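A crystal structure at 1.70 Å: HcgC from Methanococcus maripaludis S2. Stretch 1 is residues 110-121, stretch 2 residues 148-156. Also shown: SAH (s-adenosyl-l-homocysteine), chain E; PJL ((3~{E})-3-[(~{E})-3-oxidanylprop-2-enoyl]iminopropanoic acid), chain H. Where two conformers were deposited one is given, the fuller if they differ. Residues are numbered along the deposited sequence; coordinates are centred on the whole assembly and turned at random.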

# COMPACT_ATOMS: atom_id res chain seq x y z
N ILE A 110 -18.46 12.13 -30.64
CA ILE A 110 -17.74 11.55 -29.51
C ILE A 110 -17.34 12.71 -28.61
O ILE A 110 -16.63 13.62 -29.05
N ASP A 111 -17.79 12.67 -27.36
CA ASP A 111 -17.41 13.67 -26.36
C ASP A 111 -16.36 13.06 -25.45
O ASP A 111 -16.67 12.16 -24.66
N LEU A 112 -15.13 13.56 -25.54
CA LEU A 112 -14.03 13.11 -24.71
C LEU A 112 -13.64 14.15 -23.66
O LEU A 112 -12.57 14.01 -23.04
N THR A 113 -14.47 15.17 -23.43
CA THR A 113 -14.02 16.29 -22.62
C THR A 113 -14.08 15.99 -21.13
O THR A 113 -13.33 16.59 -20.35
N GLY A 114 -14.95 15.09 -20.70
CA GLY A 114 -14.98 14.70 -19.30
C GLY A 114 -15.34 15.86 -18.39
O GLY A 114 -16.20 16.68 -18.70
N ILE A 115 -14.67 15.92 -17.24
CA ILE A 115 -15.09 16.82 -16.17
C ILE A 115 -15.04 18.27 -16.63
O ILE A 115 -14.04 18.74 -17.19
N GLY A 116 -16.13 19.00 -16.38
CA GLY A 116 -16.24 20.40 -16.73
C GLY A 116 -16.22 20.67 -18.22
O GLY A 116 -15.99 21.82 -18.62
N GLY A 117 -16.51 19.67 -19.04
CA GLY A 117 -16.40 19.79 -20.48
C GLY A 117 -17.66 20.26 -21.19
O GLY A 117 -18.33 21.19 -20.72
N VAL A 118 -17.97 19.65 -22.34
CA VAL A 118 -19.07 20.13 -23.16
C VAL A 118 -20.39 20.04 -22.41
O VAL A 118 -20.61 19.16 -21.57
N SER A 119 -21.27 20.93 -22.73
CA SER A 119 -22.57 21.00 -22.10
C SER A 119 -23.56 20.07 -22.79
O SER A 119 -23.49 19.88 -24.01
N PRO A 120 -24.49 19.47 -22.05
CA PRO A 120 -25.57 18.73 -22.72
C PRO A 120 -26.31 19.59 -23.74
O PRO A 120 -26.82 19.07 -24.74
N ASP A 121 -26.38 20.90 -23.49
CA ASP A 121 -27.04 21.80 -24.43
C ASP A 121 -26.37 21.76 -25.80
O ASP A 121 -27.05 21.72 -26.83
N ASP A 148 -19.59 15.15 -11.90
CA ASP A 148 -19.79 14.46 -13.16
C ASP A 148 -21.23 14.59 -13.63
O ASP A 148 -22.17 14.54 -12.82
N ASN A 149 -21.42 14.77 -14.94
CA ASN A 149 -22.77 14.78 -15.52
C ASN A 149 -22.81 14.00 -16.82
O ASN A 149 -23.54 14.36 -17.76
N THR A 150 -22.04 12.92 -16.89
CA THR A 150 -21.97 12.09 -18.09
C THR A 150 -23.36 11.68 -18.58
O THR A 150 -23.64 11.74 -19.79
N ASP A 151 -24.21 11.22 -17.68
CA ASP A 151 -25.52 10.71 -18.08
C ASP A 151 -26.36 11.79 -18.74
O ASP A 151 -27.14 11.50 -19.66
N LYS A 152 -26.22 13.04 -18.30
CA LYS A 152 -26.98 14.13 -18.90
C LYS A 152 -26.51 14.48 -20.30
O LYS A 152 -27.24 15.13 -21.05
N ARG A 153 -25.29 14.07 -20.67
CA ARG A 153 -24.78 14.31 -22.01
C ARG A 153 -25.27 13.28 -23.03
O ARG A 153 -25.07 13.48 -24.23
N LEU A 154 -25.87 12.19 -22.57
CA LEU A 154 -26.33 11.12 -23.46
C LEU A 154 -27.76 11.40 -23.92
O LEU A 154 -28.69 10.64 -23.68
N CYS A 155 -27.92 12.52 -24.62
CA CYS A 155 -29.25 13.04 -24.93
C CYS A 155 -29.60 13.01 -26.41
O CYS A 155 -30.71 13.43 -26.76
N VAL A 156 -28.71 12.55 -27.28
CA VAL A 156 -28.99 12.44 -28.71
C VAL A 156 -28.35 11.16 -29.22
O VAL A 156 -27.58 10.50 -28.52

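Packing between residues 110-121 and 148-156 of HcgC centres on one buried side chain, Arg153 (chi1 m, chi2 and chi3 t), whose extended arm leaves CA sideways and brings its guanidinium into the loop of the first stretch. Asp111 (t) points toward the second stretch and divides its carboxylate: OD2 forms a salt bridge with Arg153 NH1 (2.8 Å), while OD1 accepts from Thr113 N (2.9 Å) and Thr113 OG1 (2.6 Å). Leu112 (m, t) turns away, and its O receives a weak hydrogen bond from SAH N (3.2 Å). Thr113 (p) sets OG1 at the guanidinium edge, where it takes a weak hydrogen bond from Arg153 NH1 (3.1 Å) and a better one from Val118 N (2.9 Å), tying the loop to itself. Gly114 O accepts from Arg153 NH2 (2.7 Å) and also closes the type II turn with Gly117 N (3.0 Å). A CB on Gly114 would collide with PJL O1. Ile115 (m, t) points away, but its N donates to that same PJL O1 (2.8 Å). Water 1 accepts from Gly116 N (3.0 Å). Gly117 CA packs 3.6 Å from SAH N7; a CB would hit Thr113 OG1. Val118 (m) brings CG2 to 3.9 Å from Arg153 NH1, and its O lies over one guanidinium face without hydrogen bonding to Arg153. Instead, water 2 donates to Val118 O (2.8 Å) and accepts from Asn149 ND2 (2.9 Å). Asn149 (p) points toward the first stretch; its OD1 steadies the arginine by accepting from Arg153 NE (2.9 Å) and Arg153 NH2 (3.0 Å). Ser119 (p) faces away and caps the following helix. The Pro120 ring covers the arginine stem, CG to Arg153 CG 4.1 Å, and also meets Lys152, with Pro120 CB 3.3 Å from Lys152 O. Cys155 (p) points in, its SG 3.7 Å from Pro120 O.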

# COMPACT_ATOMS: atom_id res chain seq x y z
CB ILE A 110 -16.51 10.75 -29.94
CG1 ILE A 110 -16.93 9.64 -30.92
CG2 ILE A 110 -15.80 10.17 -28.72
CD1 ILE A 110 -15.79 8.78 -31.43
CB ASP A 111 -18.60 14.14 -25.53
CG ASP A 111 -18.16 14.90 -24.30
OD1 ASP A 111 -17.16 15.65 -24.39
OD2 ASP A 111 -18.77 14.73 -23.23
CB LEU A 112 -12.81 12.81 -25.60
CG LEU A 112 -13.06 11.79 -26.71
CD1 LEU A 112 -11.84 11.67 -27.62
CD2 LEU A 112 -13.40 10.44 -26.12
CB THR A 113 -14.84 17.55 -22.92
OG1 THR A 113 -16.23 17.35 -22.63
CG2 THR A 113 -14.68 17.95 -24.38
CB ILE A 115 -14.20 16.61 -14.93
CG1 ILE A 115 -14.41 15.21 -14.36
CG2 ILE A 115 -14.49 17.65 -13.87
CD1 ILE A 115 -13.29 14.77 -13.45
CB VAL A 118 -19.18 19.35 -24.49
CG1 VAL A 118 -17.92 19.49 -25.30
CG2 VAL A 118 -19.52 17.90 -24.22
CB SER A 119 -23.12 22.43 -22.15
OG SER A 119 -23.42 22.79 -23.49
CB PRO A 120 -26.48 18.31 -21.55
CG PRO A 120 -25.55 18.28 -20.36
CD PRO A 120 -24.61 19.42 -20.58
CB ASP A 121 -27.02 23.22 -23.85
CG ASP A 121 -27.89 24.19 -24.63
OD1 ASP A 121 -27.93 24.11 -25.88
OD2 ASP A 121 -28.54 25.04 -23.99
CB ASP A 148 -19.45 12.98 -13.00
CG ASP A 148 -19.78 12.17 -14.23
OD1 ASP A 148 -19.09 12.34 -15.26
OD2 ASP A 148 -20.74 11.38 -14.17
CB ASN A 149 -23.26 16.22 -15.74
CG ASN A 149 -22.47 16.94 -16.81
OD1 ASN A 149 -21.38 16.51 -17.17
ND2 ASN A 149 -23.03 18.04 -17.32
CB THR A 150 -21.13 10.84 -17.80
OG1 THR A 150 -19.77 11.22 -17.60
CG2 THR A 150 -21.20 9.82 -18.94
CB ASP A 151 -26.26 10.15 -16.87
CG ASP A 151 -25.59 8.91 -16.30
OD1 ASP A 151 -25.58 7.87 -16.99
OD2 ASP A 151 -25.07 8.98 -15.17
CB LYS A 152 -26.92 15.37 -18.00
CG LYS A 152 -27.71 15.21 -16.71
CD LYS A 152 -27.73 16.48 -15.88
CE LYS A 152 -28.65 16.31 -14.68
NZ LYS A 152 -28.71 17.54 -13.84
CB ARG A 153 -23.25 14.32 -21.98
CG ARG A 153 -22.70 15.42 -21.09
CD ARG A 153 -21.18 15.49 -21.16
NE ARG A 153 -20.61 16.15 -19.99
CZ ARG A 153 -19.33 16.49 -19.86
NH1 ARG A 153 -18.47 16.24 -20.85
NH2 ARG A 153 -18.91 17.09 -18.76
CB LEU A 154 -26.24 9.77 -22.76
CG LEU A 154 -24.84 9.27 -22.46
CD1 LEU A 154 -24.92 8.29 -21.30
CD2 LEU A 154 -24.25 8.62 -23.71
CB CYS A 155 -29.38 14.47 -24.39
SG CYS A 155 -28.09 15.59 -24.92
CB VAL A 156 -28.46 13.66 -29.51
CG1 VAL A 156 -29.18 14.93 -29.06
CG2 VAL A 156 -26.96 13.80 -29.36
N SAH E . -10.74 12.32 -21.03
CA SAH E . -9.53 12.85 -21.73
CB SAH E . -9.09 14.15 -21.07
CG SAH E . -9.97 15.32 -21.49
SD SAH E . -9.38 16.87 -20.84
C SAH E . -8.39 11.88 -21.69
O SAH E . -7.30 12.21 -22.23
OXT SAH E . -8.57 10.80 -21.12
C5' SAH E . -10.52 18.01 -21.56
C4' SAH E . -10.21 18.34 -23.01
O4' SAH E . -11.41 18.85 -23.62
C3' SAH E . -9.19 19.45 -23.12
O3' SAH E . -8.44 19.35 -24.35
C2' SAH E . -10.07 20.68 -23.10
O2' SAH E . -9.46 21.86 -23.64
C1' SAH E . -11.24 20.24 -23.94
N9 SAH E . -12.51 20.91 -23.60
C8 SAH E . -12.96 21.23 -22.37
N7 SAH E . -14.18 21.80 -22.46
C5 SAH E . -14.52 21.82 -23.77
C6 SAH E . -15.68 22.27 -24.56
N6 SAH E . -16.74 22.84 -23.94
N1 SAH E . -15.62 22.11 -25.89
C2 SAH E . -14.58 21.54 -26.51
N3 SAH E . -13.49 21.11 -25.86
C4 SAH E . -13.41 21.22 -24.51
O14 PJL H . -6.81 14.33 -17.54
C12 PJL H . -7.00 13.65 -16.48
O13 PJL H . -6.57 12.50 -16.30
C10 PJL H . -7.80 14.19 -15.31
C4 PJL H . -8.95 15.07 -15.73
N5 PJL H . -8.80 16.29 -15.97
C6 PJL H . -9.81 17.11 -16.33
O8 PJL H . -9.77 18.31 -16.07
C7 PJL H . -11.01 16.60 -17.03
C2 PJL H . -11.16 15.31 -17.32
O1 PJL H . -12.21 14.82 -17.93
O HOH W 1 -18.49 17.43 -15.47
O HOH W 2 -21.19 19.69 -18.87